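Local coordinates for protein MlnD (Bacillus methylotrophicus, PDB 5IL5) that forms the dehydratase domain of a trans-AT polyketide synthase linked to macrolactin, probably removing water from carrier-bound intermediates of the growing chain, at residues L57-K62 against D183-A188; L200-K205 against P215-S220; D118-S123 against S137-L142. All blocks are in the same frame, centred on the assembly; numbering follows the deposited sequence.

Overall arrangement
Contacts 1 and 2 sit side by side, their centres about 11 Å apart, while contact 3 lies across the chain's centre, about 27 and 30 Å from contacts 2 and 1, between centres. Contact 2 is the buried one: it sets helix 215-229 against strand 197-202 inside the C-terminal hot-dog unit, mixing aliphatic packing with a carboxylate-to-backbone bond. Contact 1 is partly buried and joins the two hot-dog units through leucine packing. It meets contact 2 through Lys205, whose amine probably bonds to the carbonyls of Asp183 and Ser184. Contact 3, also partly buried, stays within the N-terminal unit and relies on backbone pairing in a hairpin, with a long salt bridge at its outer end.

Contact 1 (L57-K62 against D183-A188); sequences LYIKTK and DSLKAA
Leu185 and Leu57 make the packed side of this contact. CD1 of Leu185 lies against the backbone of 57-62, 3.6 Å from Tyr58 O. CG stands anti to its own carbonyl carbon (chi1 -71°), which sends the branch across the gap. Leu57 CB rests on that CD1 methyl at 4.2 Å, and Leu57 CD2 sits 3.5 Å from Ser184 OG. Ile59 crosses Leu185 obliquely and offers only CG2, the branch beside its backbone N. Around them, Glu219 packs on Leu185, while Tyr35, Phe69 and Pro215 pack on Leu57.

The solvent side is looser. Tyr58 sets off away from 183-188; its ring leans back, but Tyr58 OH is still 5.5 Å from Asp183 N, and Asp183 itself is exposed.

Between the segments the chemistry is van der Waals packing, methyls resting on one another and on a carbonyl and a hydroxyl oxygen. The polar ties between the N- and C-terminal hot-dog units lie beside it: strands 59-61 and 179-181 pair antiparallel, and Ser184 OG bonds to Gly56 O as well as to Ser182 OG. The alignment of the units therefore probably rests on these ties, with Leu185 and Leu57 packed between.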
# COMPACT_ATOMS: atom_id res chain seq x y z
N LEU A 57 14.97 -19.11 6.11
CA LEU A 57 16.10 -18.97 5.21
C LEU A 57 17.17 -18.11 5.87
O LEU A 57 16.93 -16.92 6.14
CB LEU A 57 15.65 -18.35 3.88
CG LEU A 57 14.34 -18.88 3.28
CD1 LEU A 57 13.81 -17.91 2.25
CD2 LEU A 57 14.52 -20.27 2.67
N TYR A 58 18.34 -18.70 6.12
CA TYR A 58 19.47 -17.96 6.66
C TYR A 58 20.77 -18.54 6.12
O TYR A 58 20.83 -19.72 5.74
CB TYR A 58 19.47 -17.97 8.20
CG TYR A 58 19.50 -19.34 8.82
CD1 TYR A 58 20.69 -20.04 8.99
CD2 TYR A 58 18.32 -19.94 9.26
CE1 TYR A 58 20.70 -21.30 9.56
CE2 TYR A 58 18.33 -21.20 9.83
CZ TYR A 58 19.52 -21.88 9.98
OH TYR A 58 19.53 -23.13 10.55
N ILE A 59 21.80 -17.70 6.08
CA ILE A 59 23.16 -18.15 5.80
C ILE A 59 24.06 -17.66 6.93
O ILE A 59 23.70 -16.76 7.69
CB ILE A 59 23.71 -17.67 4.44
CG1 ILE A 59 23.77 -16.14 4.35
CG2 ILE A 59 22.85 -18.20 3.30
CD1 ILE A 59 24.66 -15.63 3.22
N LYS A 60 25.23 -18.27 7.03
CA LYS A 60 26.28 -17.85 7.95
C LYS A 60 27.59 -17.78 7.20
O LYS A 60 27.84 -18.60 6.31
CB LYS A 60 26.41 -18.80 9.13
CG LYS A 60 25.09 -19.23 9.76
CD LYS A 60 25.31 -20.23 10.89
CE LYS A 60 24.01 -20.58 11.60
NZ LYS A 60 24.20 -21.55 12.72
N THR A 61 28.42 -16.80 7.52
CA THR A 61 29.76 -16.71 6.97
C THR A 61 30.77 -16.56 8.10
O THR A 61 30.42 -16.22 9.23
CB THR A 61 29.91 -15.53 5.99
OG1 THR A 61 29.77 -14.30 6.69
CG2 THR A 61 28.87 -15.63 4.90
N LYS A 62 32.03 -16.86 7.78
CA LYS A 62 33.10 -16.69 8.75
C LYS A 62 33.30 -15.23 9.14
O LYS A 62 33.97 -14.96 10.14
CB LYS A 62 34.39 -17.27 8.18
CG LYS A 62 34.83 -16.65 6.87
CD LYS A 62 36.04 -17.37 6.28
CE LYS A 62 36.33 -16.89 4.86
NZ LYS A 62 37.62 -17.43 4.34
N ASP A 183 19.09 -25.91 5.77
CA ASP A 183 18.74 -26.99 4.84
C ASP A 183 17.73 -26.51 3.81
O ASP A 183 17.66 -27.06 2.70
CB ASP A 183 18.15 -28.18 5.60
CG ASP A 183 19.15 -28.84 6.52
OD1 ASP A 183 20.36 -28.52 6.42
OD2 ASP A 183 18.73 -29.68 7.34
N SER A 184 16.93 -25.50 4.15
CA SER A 184 15.98 -24.93 3.21
C SER A 184 16.67 -24.28 2.02
O SER A 184 16.00 -23.97 1.03
CB SER A 184 15.11 -23.89 3.91
OG SER A 184 15.92 -22.88 4.47
N LEU A 185 17.99 -24.08 2.08
CA LEU A 185 18.75 -23.51 0.97
C LEU A 185 19.75 -24.50 0.39
O LEU A 185 20.64 -24.10 -0.37
CB LEU A 185 19.47 -22.24 1.43
CG LEU A 185 18.56 -21.04 1.67
CD1 LEU A 185 19.25 -20.02 2.56
CD2 LEU A 185 18.18 -20.42 0.35
N LYS A 186 19.62 -25.78 0.72
CA LYS A 186 20.52 -26.82 0.23
C LYS A 186 19.82 -27.59 -0.88
O LYS A 186 19.25 -28.67 -0.68
CB LYS A 186 20.96 -27.73 1.37
CG LYS A 186 21.97 -27.08 2.29
CD LYS A 186 22.61 -28.10 3.21
CE LYS A 186 23.31 -27.43 4.36
NZ LYS A 186 24.31 -28.34 4.99
N ALA A 187 19.85 -27.02 -2.08
CA ALA A 187 19.21 -27.61 -3.25
C ALA A 187 20.18 -28.38 -4.14
O ALA A 187 19.73 -29.10 -5.03
CB ALA A 187 18.53 -26.51 -4.07
N ALA A 188 21.49 -28.23 -3.94
CA ALA A 188 22.47 -28.92 -4.76
C ALA A 188 22.47 -30.42 -4.46
O ALA A 188 22.63 -30.82 -3.30
CB ALA A 188 23.86 -28.33 -4.54

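Contact 2 (L200-K205 against P215-S220); sequences LKIKAK and PEVIES
Helix 215-229 starts at this contact, and its first turns run almost exactly antiparallel to strand 200-202: the short axes approach to 10.2 Å at an angle of 176°. This is the long helix of the C-terminal hot-dog unit lying against its strands.

Glu216 is the first residue of the helix to touch the other segment. Its chain bends at chi2 (-79°), which folds the carboxylate back toward the end of the other segment. There OE2 accepts the backbone N of Lys205 at 2.7 Å, and the bond is close to straight, 171° at the hydrogen, although the N-H arrives from above the carboxylate plane. A water lies within bonding range of both Glu216 OE1 and Lys205 O. The extended Lys205 side chain crosses Glu216 obliquely, CD lying 4.0 Å from Glu216 CG, and carries its amine on to Asp183 O.

One residue on, Val217 spreads its two methyls: CG2 rests on Ala204 CB at 4.0 Å, while CG1 faces Ile202 CD1 at 4.3 Å.

Ser220, a turn later, points toward the strand, yet its OG bonds back to Glu216 O at 3.0 Å, in the carbonyl plane. That carbonyl also takes Ser220 N, so two donors grip it. Ile202 CG2 packs on Ser220 OG at 3.5 Å, and Leu200 CD1 reaches Ser220 O.

A buried carboxylate held by a backbone N-H near the start of a helix, with Lys205 NZ 5.5 Å from Glu216 OE1, is consistent with an ionised Glu216; the nearby Lys205 carbonyl would work against the charge, so the ionisation is not settled.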
# COMPACT_ATOMS: atom_id res chain seq x y z
N LEU A 200 26.10 -27.53 -11.43
CA LEU A 200 25.40 -28.10 -10.29
C LEU A 200 24.09 -28.73 -10.72
O LEU A 200 23.35 -28.18 -11.54
CB LEU A 200 25.12 -27.04 -9.23
CG LEU A 200 26.31 -26.27 -8.66
CD1 LEU A 200 25.84 -25.33 -7.57
CD2 LEU A 200 27.35 -27.23 -8.11
N LYS A 201 23.81 -29.91 -10.16
CA LYS A 201 22.50 -30.53 -10.27
C LYS A 201 21.68 -30.11 -9.06
O LYS A 201 22.08 -30.36 -7.92
CB LYS A 201 22.60 -32.05 -10.33
CG LYS A 201 21.25 -32.74 -10.20
CD LYS A 201 20.38 -32.47 -11.40
CE LYS A 201 19.12 -33.30 -11.35
NZ LYS A 201 18.12 -32.68 -10.44
N ILE A 202 20.55 -29.47 -9.31
CA ILE A 202 19.74 -28.94 -8.23
C ILE A 202 18.35 -29.54 -8.31
O ILE A 202 17.91 -30.02 -9.36
CB ILE A 202 19.67 -27.40 -8.24
CG1 ILE A 202 19.08 -26.88 -9.56
CG2 ILE A 202 21.06 -26.84 -8.03
CD1 ILE A 202 18.46 -25.51 -9.43
N LYS A 203 17.68 -29.55 -7.17
CA LYS A 203 16.29 -29.96 -7.08
C LYS A 203 15.56 -28.86 -6.34
O LYS A 203 15.81 -28.63 -5.15
CB LYS A 203 16.17 -31.32 -6.38
CG LYS A 203 14.76 -31.79 -6.17
CD LYS A 203 14.74 -33.18 -5.56
CE LYS A 203 13.35 -33.52 -5.10
NZ LYS A 203 12.43 -33.61 -6.24
N ALA A 204 14.67 -28.17 -7.05
CA ALA A 204 13.94 -27.09 -6.44
C ALA A 204 12.96 -27.66 -5.42
O ALA A 204 12.56 -28.82 -5.48
CB ALA A 204 13.20 -26.27 -7.49
N LYS A 205 12.58 -26.81 -4.47
CA LYS A 205 11.67 -27.20 -3.42
C LYS A 205 10.36 -26.49 -3.69
O LYS A 205 10.34 -25.26 -3.78
CB LYS A 205 12.25 -26.81 -2.06
CG LYS A 205 13.56 -27.52 -1.76
CD LYS A 205 14.34 -26.80 -0.69
CE LYS A 205 15.65 -27.48 -0.42
NZ LYS A 205 16.51 -26.61 0.40
N PRO A 215 14.03 -19.16 -3.38
CA PRO A 215 15.24 -18.87 -2.60
C PRO A 215 16.35 -19.89 -2.80
O PRO A 215 17.52 -19.51 -2.94
CB PRO A 215 14.72 -18.84 -1.15
CG PRO A 215 13.47 -19.64 -1.18
CD PRO A 215 12.86 -19.36 -2.51
N GLU A 216 16.01 -21.18 -2.82
CA GLU A 216 17.05 -22.20 -2.95
C GLU A 216 17.65 -22.22 -4.35
O GLU A 216 18.84 -22.54 -4.51
CB GLU A 216 16.52 -23.58 -2.57
CG GLU A 216 15.60 -24.27 -3.58
CD GLU A 216 14.18 -23.74 -3.54
OE1 GLU A 216 13.89 -22.86 -2.71
OE2 GLU A 216 13.36 -24.24 -4.33
N VAL A 217 16.88 -21.86 -5.38
CA VAL A 217 17.42 -21.83 -6.74
C VAL A 217 18.46 -20.72 -6.87
O VAL A 217 19.59 -20.96 -7.32
CB VAL A 217 16.29 -21.68 -7.77
CG1 VAL A 217 16.86 -21.55 -9.18
CG2 VAL A 217 15.36 -22.87 -7.71
N ILE A 218 18.10 -19.49 -6.50
CA ILE A 218 19.04 -18.39 -6.64
C ILE A 218 20.20 -18.53 -5.66
O ILE A 218 21.28 -17.98 -5.91
CB ILE A 218 18.32 -17.03 -6.49
CG1 ILE A 218 19.23 -15.87 -6.90
CG2 ILE A 218 17.82 -16.82 -5.07
CD1 ILE A 218 19.54 -15.79 -8.38
N GLU A 219 20.02 -19.23 -4.54
CA GLU A 219 21.15 -19.47 -3.65
C GLU A 219 22.10 -20.51 -4.20
O GLU A 219 23.30 -20.45 -3.94
CB GLU A 219 20.65 -19.88 -2.26
CG GLU A 219 21.74 -19.86 -1.20
CD GLU A 219 22.35 -18.49 -1.00
OE1 GLU A 219 21.69 -17.48 -1.31
OE2 GLU A 219 23.51 -18.43 -0.54
N SER A 220 21.59 -21.48 -4.97
CA SER A 220 22.48 -22.36 -5.72
C SER A 220 23.38 -21.56 -6.64
O SER A 220 24.56 -21.89 -6.81
CB SER A 220 21.66 -23.37 -6.53
OG SER A 220 21.02 -24.30 -5.68
O HOH W 1 10.69 -23.18 -2.53

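Contact 3 (D118-S123 against S137-L142); sequences DNQGAS and SGRLEL
The open end of the beta hairpin made by strands 122-128 and 134-140 is held here. Ala122 and Leu140 form an antiparallel hydrogen-bonded pair: Leu140 N gives to Ala122 O at 2.9 Å, from above the carbonyl plane, while the return bond from Ala122 N to Leu140 O is weak. Ser123 and Arg139 follow as a non-hydrogen-bonded pair.

Arg139 carries the polar side. Its chain bends at chi3 (55°) and brings the guanidinium back over the neighbouring strand, so that Ala122 O lies over one face, offset toward the rim, 3.8 Å above the plane. Asp118 meets the edge: its carboxylate is nearly coplanar with the guanidinium, the planes 14° apart, and OD2 forms a long, weak salt bridge to Arg139 NH1 at 3.4 Å. The other oxygen, Asp118 OD1, accepts Gly121 N at 2.7 Å, nearly along its C-O axis. This is an Asx motif, and it ties the carboxylate to the turn that joins strand 111-117 to 122-128.

Both strands belong to the N-terminal hot-dog unit, where 134-140 also pairs with 92-98; Arg139 packs there on Thr94 and Glu95.

The face with Ala122 and Leu140 is apolar. Ala122 CB touches Leu142 CD1 at 3.9 Å and Leu140 CD1 at 4.3 Å, and Phe43 of the second subunit also packs on Ala122.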
# COMPACT_ATOMS: atom_id res chain seq x y z
N ASP A 118 12.47 6.83 -13.28
CA ASP A 118 13.23 7.84 -14.01
C ASP A 118 13.15 7.53 -15.50
O ASP A 118 12.51 6.56 -15.92
CB ASP A 118 14.67 7.93 -13.47
CG ASP A 118 15.46 6.66 -13.68
OD1 ASP A 118 15.11 5.85 -14.55
OD2 ASP A 118 16.45 6.47 -12.94
N ASN A 119 13.81 8.36 -16.30
CA ASN A 119 13.64 8.27 -17.75
C ASN A 119 14.29 7.02 -18.32
O ASN A 119 13.73 6.38 -19.22
CB ASN A 119 14.21 9.52 -18.41
CG ASN A 119 13.41 10.77 -18.09
OD1 ASN A 119 13.22 11.11 -16.92
ND2 ASN A 119 12.94 11.45 -19.13
N GLN A 120 15.46 6.65 -17.82
CA GLN A 120 16.06 5.38 -18.20
C GLN A 120 15.16 4.22 -17.82
O GLN A 120 14.94 3.29 -18.61
CB GLN A 120 17.43 5.23 -17.55
CG GLN A 120 18.51 6.07 -18.17
CD GLN A 120 18.75 5.68 -19.60
OE1 GLN A 120 18.05 6.13 -20.50
NE2 GLN A 120 19.74 4.82 -19.82
N GLY A 121 14.60 4.26 -16.62
CA GLY A 121 13.78 3.19 -16.10
C GLY A 121 13.41 3.50 -14.67
O GLY A 121 12.73 4.49 -14.39
N ALA A 122 13.86 2.65 -13.75
CA ALA A 122 13.63 2.87 -12.33
C ALA A 122 14.82 2.33 -11.55
O ALA A 122 15.59 1.50 -12.04
CB ALA A 122 12.34 2.18 -11.86
N SER A 123 14.97 2.84 -10.34
CA SER A 123 15.97 2.37 -9.41
C SER A 123 15.27 1.86 -8.16
O SER A 123 14.11 2.19 -7.91
CB SER A 123 16.96 3.48 -9.03
OG SER A 123 16.37 4.40 -8.13
N SER A 137 21.16 -2.28 -3.79
CA SER A 137 20.51 -1.35 -4.70
C SER A 137 20.66 -1.88 -6.12
O SER A 137 21.52 -2.71 -6.41
CB SER A 137 21.10 0.07 -4.61
OG SER A 137 22.50 0.07 -4.80
N GLY A 138 19.80 -1.38 -7.00
CA GLY A 138 19.86 -1.80 -8.38
C GLY A 138 18.89 -1.02 -9.24
O GLY A 138 18.25 -0.07 -8.79
N ARG A 139 18.83 -1.43 -10.50
CA ARG A 139 17.97 -0.83 -11.50
C ARG A 139 17.00 -1.86 -12.05
O ARG A 139 17.22 -3.07 -11.98
CB ARG A 139 18.79 -0.24 -12.63
CG ARG A 139 19.53 1.01 -12.24
CD ARG A 139 20.21 1.60 -13.43
NE ARG A 139 19.27 1.84 -14.52
CZ ARG A 139 18.38 2.83 -14.55
NH1 ARG A 139 18.31 3.70 -13.56
NH2 ARG A 139 17.57 2.94 -15.58
N LEU A 140 15.91 -1.35 -12.61
CA LEU A 140 14.85 -2.17 -13.18
C LEU A 140 14.60 -1.72 -14.61
O LEU A 140 14.47 -0.52 -14.88
CB LEU A 140 13.57 -2.06 -12.36
CG LEU A 140 13.76 -2.33 -10.87
CD1 LEU A 140 12.65 -1.70 -10.05
CD2 LEU A 140 13.82 -3.83 -10.64
N GLU A 141 14.57 -2.68 -15.52
CA GLU A 141 14.15 -2.40 -16.89
C GLU A 141 12.63 -2.41 -16.93
O GLU A 141 12.01 -3.41 -16.56
CB GLU A 141 14.73 -3.43 -17.85
CG GLU A 141 14.08 -3.38 -19.22
CD GLU A 141 15.04 -3.69 -20.35
OE1 GLU A 141 16.16 -4.17 -20.08
OE2 GLU A 141 14.65 -3.45 -21.52
N LEU A 142 12.04 -1.31 -17.37
CA LEU A 142 10.59 -1.19 -17.42
C LEU A 142 10.01 -1.34 -18.81
O LEU A 142 8.82 -1.67 -18.94
CB LEU A 142 10.14 0.15 -16.82
CG LEU A 142 10.55 0.38 -15.37
CD1 LEU A 142 9.85 1.62 -14.83
CD2 LEU A 142 10.25 -0.85 -14.51